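Local atomic coordinates of phosphoribosylaminoimidazole-succinocarboxamide synthase (Pyrococcus horikoshii, PDB entry 4O81), a protein that catalyses the ATP-dependent joining of L-aspartate to a carboxylated aminoimidazole ribonucleotide, giving SAICAR in de novo purine biosynthesis. Residues P87-V92 with Y120-E125; K175-K180 with L188-S193. All coordinates share one frame; numbering follows the deposited sequence.

Contact 1: P87-V92 with Y120-E125. With CD (cadmium ion), chain H; CD (cadmium ion), chain E; AMP (adenosine monophosphate), chain K.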
ATOM      1  N   PRO A  87     -21.359 -17.510   4.707  1.00 25.61           N
ATOM      2  CA  PRO A  87     -22.501 -16.835   4.093  1.00 26.38           C
ATOM      3  C   PRO A  87     -22.342 -15.311   4.167  1.00 27.02           C
ATOM      4  O   PRO A  87     -23.233 -14.606   4.654  1.00 27.71           O
ATOM      5  CB  PRO A  87     -23.688 -17.323   4.935  1.00 27.89           C
ATOM      6  CG  PRO A  87     -23.105 -17.636   6.274  1.00 27.17           C
ATOM      7  CD  PRO A  87     -21.654 -17.991   6.069  1.00 26.61           C
ATOM      8  N   LEU A  88     -21.209 -14.828   3.663  1.00 25.09           N
ATOM      9  CA  LEU A  88     -20.819 -13.434   3.777  1.00 25.54           C
ATOM     10  C   LEU A  88     -20.441 -12.806   2.440  1.00 26.04           C
ATOM     11  O   LEU A  88     -19.861 -13.462   1.565  1.00 26.08           O
ATOM     12  CB  LEU A  88     -19.618 -13.290   4.728  1.00 24.13           C
ATOM     13  CG  LEU A  88     -19.733 -13.720   6.198  1.00 25.80           C
ATOM     14  CD1 LEU A  88     -18.389 -13.545   6.893  1.00 25.03           C
ATOM     15  CD2 LEU A  88     -20.817 -12.943   6.943  1.00 25.61           C
ATOM     16  N   GLU A  89     -20.789 -11.531   2.302  1.00 26.85           N
ATOM     17  CA  GLU A  89     -20.089 -10.629   1.393  1.00 28.30           C
ATOM     18  C   GLU A  89     -19.213  -9.731   2.266  1.00 27.75           C
ATOM     19  O   GLU A  89     -19.708  -9.081   3.188  1.00 26.63           O
ATOM     20  CB  GLU A  89     -21.062  -9.796   0.574  1.00 31.32           C
ATOM     21  CG  GLU A  89     -22.005 -10.624  -0.281  1.00 37.68           C
ATOM     22  CD  GLU A  89     -23.009  -9.784  -1.059  1.00 43.42           C
ATOM     23  OE1 GLU A  89     -23.212  -8.590  -0.721  1.00 48.77           O
ATOM     24  OE2 GLU A  89     -23.603 -10.335  -2.011  1.00 46.21           O
ATOM     25  N   VAL A  90     -17.909  -9.740   2.000  1.00 24.75           N
ATOM     26  CA  VAL A  90     -16.965  -8.915   2.740  1.00 23.33           C
ATOM     27  C   VAL A  90     -16.567  -7.762   1.835  1.00 23.57           C
ATOM     28  O   VAL A  90     -15.882  -7.959   0.833  1.00 24.07           O
ATOM     29  CB  VAL A  90     -15.745  -9.735   3.222  1.00 23.50           C
ATOM     30  CG1 VAL A  90     -14.794  -8.873   4.038  1.00 23.28           C
ATOM     31  CG2 VAL A  90     -16.205 -10.967   4.017  1.00 23.24           C
ATOM     32  N   VAL A  91     -17.022  -6.563   2.195  1.00 22.97           N
ATOM     33  CA  VAL A  91     -16.799  -5.366   1.399  1.00 21.98           C
ATOM     34  C   VAL A  91     -15.712  -4.472   1.998  1.00 21.71           C
ATOM     35  O   VAL A  91     -15.745  -4.139   3.185  1.00 21.68           O
ATOM     36  CB  VAL A  91     -18.121  -4.572   1.193  1.00 22.95           C
ATOM     37  CG1 VAL A  91     -17.868  -3.214   0.557  1.00 21.62           C
ATOM     38  CG2 VAL A  91     -19.104  -5.374   0.344  1.00 23.34           C
ATOM     39  N   VAL A  92     -14.735  -4.101   1.177  1.00 18.88           N
ATOM     40  CA  VAL A  92     -13.694  -3.189   1.624  1.00 17.92           C
ATOM     41  C   VAL A  92     -13.826  -1.901   0.821  1.00 18.31           C
ATOM     42  O   VAL A  92     -14.010  -1.949  -0.415  1.00 16.04           O
ATOM     43  CB  VAL A  92     -12.267  -3.758   1.472  1.00 17.79           C
ATOM     44  CG1 VAL A  92     -11.239  -2.797   2.079  1.00 16.68           C
ATOM     45  CG2 VAL A  92     -12.156  -5.122   2.119  1.00 17.46           C
ATOM     46  N   TYR A 120     -21.712  -8.327   5.127  1.00 19.71           N
ATOM     47  CA  TYR A 120     -23.087  -8.490   4.700  1.00 20.34           C
ATOM     48  C   TYR A 120     -23.439  -9.957   4.741  1.00 21.63           C
ATOM     49  O   TYR A 120     -22.658 -10.820   4.318  1.00 21.17           O
ATOM     50  CB  TYR A 120     -23.303  -7.954   3.284  1.00 19.23           C
ATOM     51  CG  TYR A 120     -23.131  -6.451   3.181  1.00 19.35           C
ATOM     52  CD1 TYR A 120     -24.227  -5.601   3.288  1.00 19.06           C
ATOM     53  CD2 TYR A 120     -21.857  -5.881   3.015  1.00 18.88           C
ATOM     54  CE1 TYR A 120     -24.083  -4.224   3.196  1.00 19.00           C
ATOM     55  CE2 TYR A 120     -21.699  -4.504   2.916  1.00 18.73           C
ATOM     56  CZ  TYR A 120     -22.812  -3.685   3.003  1.00 18.93           C
ATOM     57  OH  TYR A 120     -22.664  -2.325   2.942  1.00 19.72           O
ATOM     58  N   TYR A 121     -24.630 -10.230   5.255  1.00 23.19           N
ATOM     59  CA  TYR A 121     -25.145 -11.576   5.286  1.00 25.05           C
ATOM     60  C   TYR A 121     -25.659 -11.915   3.882  1.00 25.27           C
ATOM     61  O   TYR A 121     -26.529 -11.228   3.339  1.00 23.84           O
ATOM     62  CB  TYR A 121     -26.243 -11.684   6.339  1.00 25.03           C
ATOM     63  CG  TYR A 121     -27.016 -12.982   6.344  1.00 26.12           C
ATOM     64  CD1 TYR A 121     -26.380 -14.222   6.150  1.00 27.19           C
ATOM     65  CD2 TYR A 121     -28.378 -12.974   6.568  1.00 27.31           C
ATOM     66  CE1 TYR A 121     -27.098 -15.405   6.166  1.00 28.09           C
ATOM     67  CE2 TYR A 121     -29.102 -14.150   6.603  1.00 28.21           C
ATOM     68  CZ  TYR A 121     -28.460 -15.355   6.403  1.00 28.51           C
ATOM     69  OH  TYR A 121     -29.204 -16.506   6.440  1.00 30.79           O
ATOM     70  N   LYS A 122     -25.093 -12.965   3.297  1.00 27.20           N
ATOM     71  CA  LYS A 122     -25.440 -13.350   1.924  1.00 29.03           C
ATOM     72  C   LYS A 122     -26.773 -14.077   1.922  1.00 29.58           C
ATOM     73  O   LYS A 122     -26.827 -15.251   2.269  1.00 30.61           O
ATOM     74  CB  LYS A 122     -24.326 -14.203   1.308  1.00 30.53           C
ATOM     75  CG  LYS A 122     -24.306 -14.198  -0.212  1.00 34.25           C
ATOM     76  CD  LYS A 122     -23.110 -14.965  -0.782  1.00 35.29           C
ATOM     77  CE  LYS A 122     -22.889 -14.628  -2.249  1.00 36.24           C
ATOM     78  NZ  LYS A 122     -23.829 -15.310  -3.187  1.00 41.78           N
ATOM     79  N   ASN A 123     -27.840 -13.363   1.546  1.00 31.27           N
ATOM     80  CA  ASN A 123     -29.216 -13.857   1.625  1.00 32.29           C
ATOM     81  C   ASN A 123     -30.117 -13.037   0.724  1.00 33.36           C
ATOM     82  O   ASN A 123     -30.385 -11.879   1.018  1.00 33.83           O
ATOM     83  CB  ASN A 123     -29.732 -13.778   3.070  1.00 33.30           C
ATOM     84  CG  ASN A 123     -31.127 -14.368   3.234  1.00 35.08           C
ATOM     85  OD1 ASN A 123     -32.139 -13.779   2.824  1.00 35.92           O
ATOM     86  ND2 ASN A 123     -31.187 -15.525   3.873  1.00 34.44           N
ATOM     87  N   ASP A 124     -30.593 -13.648  -0.363  1.00 36.92           N
ATOM     88  CA  ASP A 124     -31.310 -12.923  -1.422  1.00 39.36           C
ATOM     89  C   ASP A 124     -32.643 -12.358  -0.955  1.00 38.43           C
ATOM     90  O   ASP A 124     -33.051 -11.265  -1.365  1.00 40.27           O
ATOM     91  CB  ASP A 124     -31.525 -13.830  -2.644  1.00 42.51           C
ATOM     92  CG  ASP A 124     -30.232 -14.135  -3.384  1.00 46.25           C
ATOM     93  OD1 ASP A 124     -29.387 -13.222  -3.528  1.00 46.30           O
ATOM     94  OD2 ASP A 124     -30.067 -15.292  -3.836  1.00 49.64           O
ATOM     95  N   GLU A 125     -33.307 -13.113  -0.088  1.00 38.19           N
ATOM     96  CA  GLU A 125     -34.636 -12.760   0.401  1.00 38.67           C
ATOM     97  C   GLU A 125     -34.614 -11.543   1.307  1.00 37.45           C
ATOM     98  O   GLU A 125     -35.560 -10.752   1.315  1.00 37.14           O
ATOM     99  CB  GLU A 125     -35.266 -13.944   1.133  1.00 40.56           C
TER
HETATM  100 CD    CD H 306     -24.067  -6.623  -1.463  0.70 39.47          CD
HETATM  101 CD    CD E 303     -25.954 -11.048  -3.034  0.95 57.62          CD
HETATM  102  P   AMP K 309     -22.496  -0.978  -2.360  0.85 34.54           P
HETATM  103  O1P AMP K 309     -22.720  -1.520  -0.958  0.85 34.99           O
HETATM  104  O2P AMP K 309     -21.967   0.430  -2.398  0.85 34.05           O
HETATM  105  O3P AMP K 309     -23.654  -1.158  -3.301  0.85 37.12           O
HETATM  106  O5' AMP K 309     -21.344  -1.950  -2.984  0.85 35.92           O
HETATM  107  C5' AMP K 309     -19.970  -1.936  -2.545  0.85 34.30           C
HETATM  108  C4' AMP K 309     -18.986  -2.712  -3.445  0.85 34.00           C
HETATM  109  O4' AMP K 309     -19.115  -4.121  -3.279  0.85 34.88           O
HETATM  110  C3' AMP K 309     -19.132  -2.476  -4.951  0.85 34.92           C
HETATM  111  O3' AMP K 309     -17.847  -2.576  -5.582  0.85 32.14           O
HETATM  112  C2' AMP K 309     -19.976  -3.631  -5.429  0.85 35.01           C
HETATM  113  O2' AMP K 309     -19.717  -3.942  -6.802  0.85 33.26           O
HETATM  114  C1' AMP K 309     -19.549  -4.753  -4.491  0.85 35.04           C
HETATM  115  N9  AMP K 309     -20.693  -5.665  -4.249  0.85 35.80           N
HETATM  116  C8  AMP K 309     -21.565  -5.597  -3.223  0.85 34.42           C
HETATM  117  N7  AMP K 309     -22.491  -6.587  -3.310  0.85 34.12           N
HETATM  118  C5  AMP K 309     -22.231  -7.309  -4.404  0.85 35.02           C
HETATM  119  C6  AMP K 309     -22.823  -8.495  -5.081  0.85 35.02           C
HETATM  120  N6  AMP K 309     -23.921  -9.118  -4.584  0.85 30.87           N
HETATM  121  N1  AMP K 309     -22.214  -8.926  -6.218  0.85 35.78           N
HETATM  122  C2  AMP K 309     -21.124  -8.312  -6.729  0.85 36.02           C
HETATM  123  N3  AMP K 309     -20.541  -7.236  -6.160  0.85 35.82           N
HETATM  124  C4  AMP K 309     -21.034  -6.698  -5.023  0.85 34.91           C
HETATM  125  O   HOH W   1     -22.748  -4.802  -0.316  1.00 33.13           O
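The carbonyl oxygen Y120 O is gripped twice by the neighbouring strand: E89 N donates a hydrogen bond to it at 2.8 Å, and L88 CA makes a CA-H...O contact with it at 3.2 Å. E89 O accepts Y120 N in return, so E89 and Y120 form an antiparallel hydrogen-bonded pair. L88 and Y121 are the adjoining non-hydrogen-bonded pair. Beyond the strand end, K122 N donates to P87 O at 2.8 Å, and the edge of the Y121 ring lies against that same oxygen.

On the face carrying E89 and Y120, the tyrosine ring slants across V91, with CE2 3.8 Å from V91 CG2. Setting CG anti to the carbonyl carbon (chi1 -66°) brings the ring edge beside E89 O, while its OH is hydrogen-bonded to E118. A water lies over the centre of one ring face and is also a ligand of a cadmium ion. With an alanine here, that water would probably lose its aromatic floor, V91 its aromatic contact and E118 its hydroxyl partner.

The extended E89 chain divides its carboxylate between two metals. E89 OE1 binds one cadmium at 2.3 Å, and N7 of the nearby AMP completes a bridge through that ion; E89 OE2 meets a second cadmium, shared with D128, at a longer 2.7 Å. Strand pairing thus places a bridging carboxylate beside the nucleotide base, tying two cations and adenine N7 to this strand.

Contact 2: K175-K180 with L188-S193; sequences KLEFGK and LADEIS. With AMP (adenosine monophosphate), chain K; AMP (adenosine monophosphate), chain J.
L188 CD1 occupies the apolar centre of this beta hairpin, whose antiparallel strands 169-180 and 186-188 pair F178 with L188. L188 CD1 sits over one face of the F178 ring, a CH-pi contact 4.1 Å from the centroid, and packs 3.8 Å from L176 CD2. With CG anti to the backbone N (chi1 -178°), L188 slants across both side chains. L176 CD2 also touches I192 CG1, while V156, I149 and I152 of helix 143-165 cover L176 and F178.

Outward, A189 N donates to E177 O at 2.9 Å, and a water joins E177 N to A189 O. The chain then turns along one AMP, where D190 N donates to adenine N7 and E177 OE1 accepts the ribose O2'. H68, E81 and L83 bind this nucleotide too, consistent with the ATP site.

At the polar edge the carboxylates of E177 and D190 stack with their planes 6° apart, a pairing of like charges that K175, with K13 on D190 OD2, probably eases. The bent lysine chain passes the adenine of the second AMP, and its NZ makes salt bridges to both acids: 2.7 Å to E177 OE2, from above the carboxylate plane, and a weaker bond of 2.9 Å to D190 OD1.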
ATOM      1  N   LYS A 175     -16.150  -6.321  -3.238  1.00 21.40           N
ATOM      2  CA  LYS A 175     -16.711  -7.392  -2.433  1.00 22.77           C
ATOM      3  C   LYS A 175     -15.865  -8.647  -2.596  1.00 22.63           C
ATOM      4  O   LYS A 175     -15.468  -8.981  -3.699  1.00 24.26           O
ATOM      5  CB  LYS A 175     -18.162  -7.722  -2.837  1.00 23.83           C
ATOM      6  CG  LYS A 175     -18.701  -9.006  -2.187  1.00 25.35           C
ATOM      7  CD  LYS A 175     -19.665  -9.840  -3.036  1.00 26.96           C
ATOM      8  CE  LYS A 175     -19.173 -10.149  -4.444  1.00 26.01           C
ATOM      9  NZ  LYS A 175     -19.068 -11.609  -4.721  1.00 27.40           N
ATOM     10  N   LEU A 176     -15.608  -9.322  -1.484  1.00 22.75           N
ATOM     11  CA  LEU A 176     -14.901 -10.603  -1.471  1.00 23.34           C
ATOM     12  C   LEU A 176     -15.783 -11.637  -0.822  1.00 23.40           C
ATOM     13  O   LEU A 176     -16.666 -11.289  -0.030  1.00 23.21           O
ATOM     14  CB  LEU A 176     -13.608 -10.515  -0.661  1.00 22.67           C
ATOM     15  CG  LEU A 176     -12.507  -9.587  -1.157  1.00 23.52           C
ATOM     16  CD1 LEU A 176     -11.341  -9.619  -0.173  1.00 23.66           C
ATOM     17  CD2 LEU A 176     -12.076  -9.978  -2.575  1.00 23.77           C
ATOM     18  N   GLU A 177     -15.545 -12.898  -1.173  1.00 23.44           N
ATOM     19  CA  GLU A 177     -16.161 -14.025  -0.490  1.00 24.10           C
ATOM     20  C   GLU A 177     -15.085 -15.010  -0.042  1.00 24.46           C
ATOM     21  O   GLU A 177     -14.002 -15.091  -0.656  1.00 23.15           O
ATOM     22  CB  GLU A 177     -17.225 -14.687  -1.377  1.00 23.52           C
ATOM     23  CG  GLU A 177     -18.338 -13.709  -1.753  1.00 23.94           C
ATOM     24  CD  GLU A 177     -19.478 -14.316  -2.552  1.00 25.38           C
ATOM     25  OE1 GLU A 177     -19.665 -15.555  -2.545  1.00 25.89           O
ATOM     26  OE2 GLU A 177     -20.224 -13.539  -3.171  1.00 24.92           O
ATOM     27  N   PHE A 178     -15.384 -15.727   1.043  1.00 22.51           N
ATOM     28  CA  PHE A 178     -14.438 -16.648   1.655  1.00 23.39           C
ATOM     29  C   PHE A 178     -15.104 -17.974   1.967  1.00 22.93           C
ATOM     30  O   PHE A 178     -16.325 -18.040   2.188  1.00 21.66           O
ATOM     31  CB  PHE A 178     -13.867 -16.066   2.960  1.00 23.30           C
ATOM     32  CG  PHE A 178     -12.954 -14.883   2.763  1.00 23.13           C
ATOM     33  CD1 PHE A 178     -11.579 -15.060   2.595  1.00 23.64           C
ATOM     34  CD2 PHE A 178     -13.464 -13.592   2.771  1.00 23.23           C
ATOM     35  CE1 PHE A 178     -10.737 -13.972   2.428  1.00 23.01           C
ATOM     36  CE2 PHE A 178     -12.620 -12.498   2.617  1.00 23.11           C
ATOM     37  CZ  PHE A 178     -11.257 -12.695   2.436  1.00 23.29           C
ATOM     38  N   GLY A 179     -14.292 -19.026   1.980  1.00 25.28           N
ATOM     39  CA  GLY A 179     -14.738 -20.347   2.402  1.00 26.86           C
ATOM     40  C   GLY A 179     -13.673 -21.100   3.185  1.00 29.81           C
ATOM     41  O   GLY A 179     -12.538 -20.631   3.320  1.00 30.39           O
ATOM     42  N   LYS A 180     -14.050 -22.269   3.707  1.00 30.34           N
ATOM     43  CA  LYS A 180     -13.126 -23.130   4.439  1.00 32.91           C
ATOM     44  C   LYS A 180     -12.730 -24.286   3.543  1.00 33.24           C
ATOM     45  O   LYS A 180     -13.593 -24.885   2.905  1.00 33.48           O
ATOM     46  CB  LYS A 180     -13.792 -23.682   5.714  1.00 32.79           C
ATOM     47  CG  LYS A 180     -13.762 -22.752   6.910  1.00 32.33           C
ATOM     48  N   LEU A 188      -9.763 -17.411   0.173  1.00 25.64           N
ATOM     49  CA  LEU A 188     -10.433 -16.440  -0.713  1.00 24.70           C
ATOM     50  C   LEU A 188     -11.043 -17.119  -1.948  1.00 24.71           C
ATOM     51  O   LEU A 188     -10.404 -17.939  -2.612  1.00 23.99           O
ATOM     52  CB  LEU A 188      -9.453 -15.338  -1.124  1.00 24.88           C
ATOM     53  CG  LEU A 188      -9.969 -14.197  -2.010  1.00 25.64           C
ATOM     54  CD1 LEU A 188     -11.094 -13.437  -1.319  1.00 24.60           C
ATOM     55  CD2 LEU A 188      -8.816 -13.264  -2.355  1.00 24.35           C
ATOM     56  N   ALA A 189     -12.286 -16.772  -2.255  1.00 24.40           N
ATOM     57  CA  ALA A 189     -13.039 -17.481  -3.282  1.00 23.35           C
ATOM     58  C   ALA A 189     -13.752 -16.544  -4.260  1.00 22.52           C
ATOM     59  O   ALA A 189     -13.362 -15.387  -4.417  1.00 21.52           O
ATOM     60  CB  ALA A 189     -14.041 -18.416  -2.624  1.00 23.63           C
ATOM     61  N   ASP A 190     -14.799 -17.074  -4.897  1.00 21.36           N
ATOM     62  CA  ASP A 190     -15.643 -16.359  -5.864  1.00 22.46           C
ATOM     63  C   ASP A 190     -14.808 -15.688  -6.973  1.00 22.47           C
ATOM     64  O   ASP A 190     -13.916 -16.326  -7.533  1.00 21.06           O
ATOM     65  CB  ASP A 190     -16.591 -15.377  -5.157  1.00 23.23           C
ATOM     66  CG  ASP A 190     -17.761 -14.953  -6.026  1.00 25.08           C
ATOM     67  OD1 ASP A 190     -17.885 -13.748  -6.347  1.00 26.82           O
ATOM     68  OD2 ASP A 190     -18.582 -15.815  -6.389  1.00 26.80           O
ATOM     69  N   GLU A 191     -15.101 -14.425  -7.291  1.00 22.81           N
ATOM     70  CA  GLU A 191     -14.395 -13.726  -8.377  1.00 25.54           C
ATOM     71  C   GLU A 191     -13.824 -12.392  -7.914  1.00 26.05           C
ATOM     72  O   GLU A 191     -14.191 -11.898  -6.858  1.00 27.12           O
ATOM     73  CB  GLU A 191     -15.319 -13.510  -9.584  1.00 25.88           C
ATOM     74  CG  GLU A 191     -16.356 -12.429  -9.377  1.00 27.13           C
ATOM     75  CD  GLU A 191     -17.318 -12.283 -10.539  1.00 29.03           C
ATOM     76  OE1 GLU A 191     -16.931 -11.741 -11.592  1.00 29.94           O
ATOM     77  OE2 GLU A 191     -18.480 -12.691 -10.384  1.00 30.40           O
ATOM     78  N   ILE A 192     -12.903 -11.834  -8.696  1.00 26.54           N
ATOM     79  CA  ILE A 192     -12.473 -10.448  -8.520  1.00 24.75           C
ATOM     80  C   ILE A 192     -12.423  -9.833  -9.920  1.00 25.29           C
ATOM     81  O   ILE A 192     -11.504 -10.098 -10.707  1.00 23.16           O
ATOM     82  CB  ILE A 192     -11.106 -10.309  -7.810  1.00 23.64           C
ATOM     83  CG1 ILE A 192     -11.085 -11.060  -6.472  1.00 23.52           C
ATOM     84  CG2 ILE A 192     -10.772  -8.843  -7.580  1.00 23.49           C
ATOM     85  CD1 ILE A 192      -9.693 -11.280  -5.920  1.00 22.11           C
ATOM     86  N   SER A 193     -13.434  -9.023 -10.214  1.00 24.29           N
ATOM     87  CA  SER A 193     -13.600  -8.447 -11.543  1.00 23.93           C
ATOM     88  C   SER A 193     -14.315  -7.094 -11.462  1.00 23.42           C
ATOM     89  O   SER A 193     -14.725  -6.678 -10.373  1.00 23.04           O
ATOM     90  CB  SER A 193     -14.360  -9.428 -12.453  1.00 23.56           C
ATOM     91  OG  SER A 193     -15.722  -9.530 -12.084  1.00 23.50           O
TER
HETATM   92  P   AMP K 309     -22.496  -0.978  -2.360  0.85 34.54           P
HETATM   93  O1P AMP K 309     -22.720  -1.520  -0.958  0.85 34.99           O
HETATM   94  O2P AMP K 309     -21.967   0.430  -2.398  0.85 34.05           O
HETATM   95  O3P AMP K 309     -23.654  -1.158  -3.301  0.85 37.12           O
HETATM   96  O5' AMP K 309     -21.344  -1.950  -2.984  0.85 35.92           O
HETATM   97  C5' AMP K 309     -19.970  -1.936  -2.545  0.85 34.30           C
HETATM   98  C4' AMP K 309     -18.986  -2.712  -3.445  0.85 34.00           C
HETATM   99  O4' AMP K 309     -19.115  -4.121  -3.279  0.85 34.88           O
HETATM  100  C3' AMP K 309     -19.132  -2.476  -4.951  0.85 34.92           C
HETATM  101  O3' AMP K 309     -17.847  -2.576  -5.582  0.85 32.14           O
HETATM  102  C2' AMP K 309     -19.976  -3.631  -5.429  0.85 35.01           C
HETATM  103  O2' AMP K 309     -19.717  -3.942  -6.802  0.85 33.26           O
HETATM  104  C1' AMP K 309     -19.549  -4.753  -4.491  0.85 35.04           C
HETATM  105  N9  AMP K 309     -20.693  -5.665  -4.249  0.85 35.80           N
HETATM  106  C8  AMP K 309     -21.565  -5.597  -3.223  0.85 34.42           C
HETATM  107  N7  AMP K 309     -22.491  -6.587  -3.310  0.85 34.12           N
HETATM  108  C5  AMP K 309     -22.231  -7.309  -4.404  0.85 35.02           C
HETATM  109  C6  AMP K 309     -22.823  -8.495  -5.081  0.85 35.02           C
HETATM  110  N6  AMP K 309     -23.921  -9.118  -4.584  0.85 30.87           N
HETATM  111  N1  AMP K 309     -22.214  -8.926  -6.218  0.85 35.78           N
HETATM  112  C2  AMP K 309     -21.124  -8.312  -6.729  0.85 36.02           C
HETATM  113  N3  AMP K 309     -20.541  -7.236  -6.160  0.85 35.82           N
HETATM  114  C4  AMP K 309     -21.034  -6.698  -5.023  0.85 34.91           C
HETATM  115  P   AMP J 308     -23.078 -16.506  -8.818  0.80 51.37           P
HETATM  116  O1P AMP J 308     -22.515 -16.216 -10.185  0.80 50.87           O
HETATM  117  O2P AMP J 308     -24.079 -17.641  -8.803  0.80 53.15           O
HETATM  118  O3P AMP J 308     -23.572 -15.294  -8.063  0.80 56.31           O
HETATM  119  O5' AMP J 308     -21.832 -17.023  -7.934  0.80 45.85           O
HETATM  120  C5' AMP J 308     -21.429 -18.395  -7.903  0.80 35.48           C
HETATM  121  C4' AMP J 308     -21.680 -19.059  -6.547  0.80 32.35           C
HETATM  122  O4' AMP J 308     -20.590 -19.930  -6.206  0.80 29.46           O
HETATM  123  C3' AMP J 308     -21.813 -18.096  -5.373  0.80 31.25           C
HETATM  124  O3' AMP J 308     -22.866 -18.590  -4.544  0.80 31.48           O
HETATM  125  C2' AMP J 308     -20.507 -18.226  -4.616  0.80 29.56           C
HETATM  126  O2' AMP J 308     -20.667 -18.003  -3.215  0.80 28.74           O
HETATM  127  C1' AMP J 308     -20.136 -19.670  -4.878  0.80 28.68           C
HETATM  128  N9  AMP J 308     -18.684 -19.929  -4.810  0.80 26.93           N
HETATM  129  C8  AMP J 308     -17.713 -19.103  -5.235  0.80 24.53           C
HETATM  130  N7  AMP J 308     -16.511 -19.660  -5.048  0.80 23.76           N
HETATM  131  C5  AMP J 308     -16.699 -20.879  -4.511  0.80 25.65           C
HETATM  132  C6  AMP J 308     -15.843 -22.008  -4.072  0.80 25.40           C
HETATM  133  N6  AMP J 308     -14.506 -21.922  -4.167  0.80 25.36           N
HETATM  134  N1  AMP J 308     -16.436 -23.112  -3.550  0.80 27.03           N
HETATM  135  C2  AMP J 308     -17.775 -23.212  -3.445  0.80 26.60           C
HETATM  136  N3  AMP J 308     -18.612 -22.229  -3.830  0.80 27.40           N
HETATM  137  C4  AMP J 308     -18.140 -21.059  -4.354  0.80 26.16           C
HETATM  138  O   HOH W   2     -16.332 -11.302  -5.091  1.00 23.98           O
HETATM  139  O   HOH W   3     -20.333 -12.082  -7.543  1.00 24.16           O
HETATM  140  O   HOH W   4     -13.905 -12.884  -3.458  1.00 27.27           O

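Both contacts belong to one antiparallel sheet, in which strands 84-93 and 169-180 run side by side; V90 O lies 2.7 Å from L176 N, a probable hydrogen bond joining them. Contact 2 is wholly buried near the centre of the chain, whereas contact 1 is partly buried and ends in a more exposed turn. Strand pairing and metal ligation dominate contact 1. Contact 2 has a single strand-type bridge, a hydrophobic centre and a salt-bridge network. The AMP bound beside E89 touches both, where K175 lies against the adenine and also packs on E89; the other AMP meets E177 and D190, so the two nucleotides lie along the same side of strand 169-180.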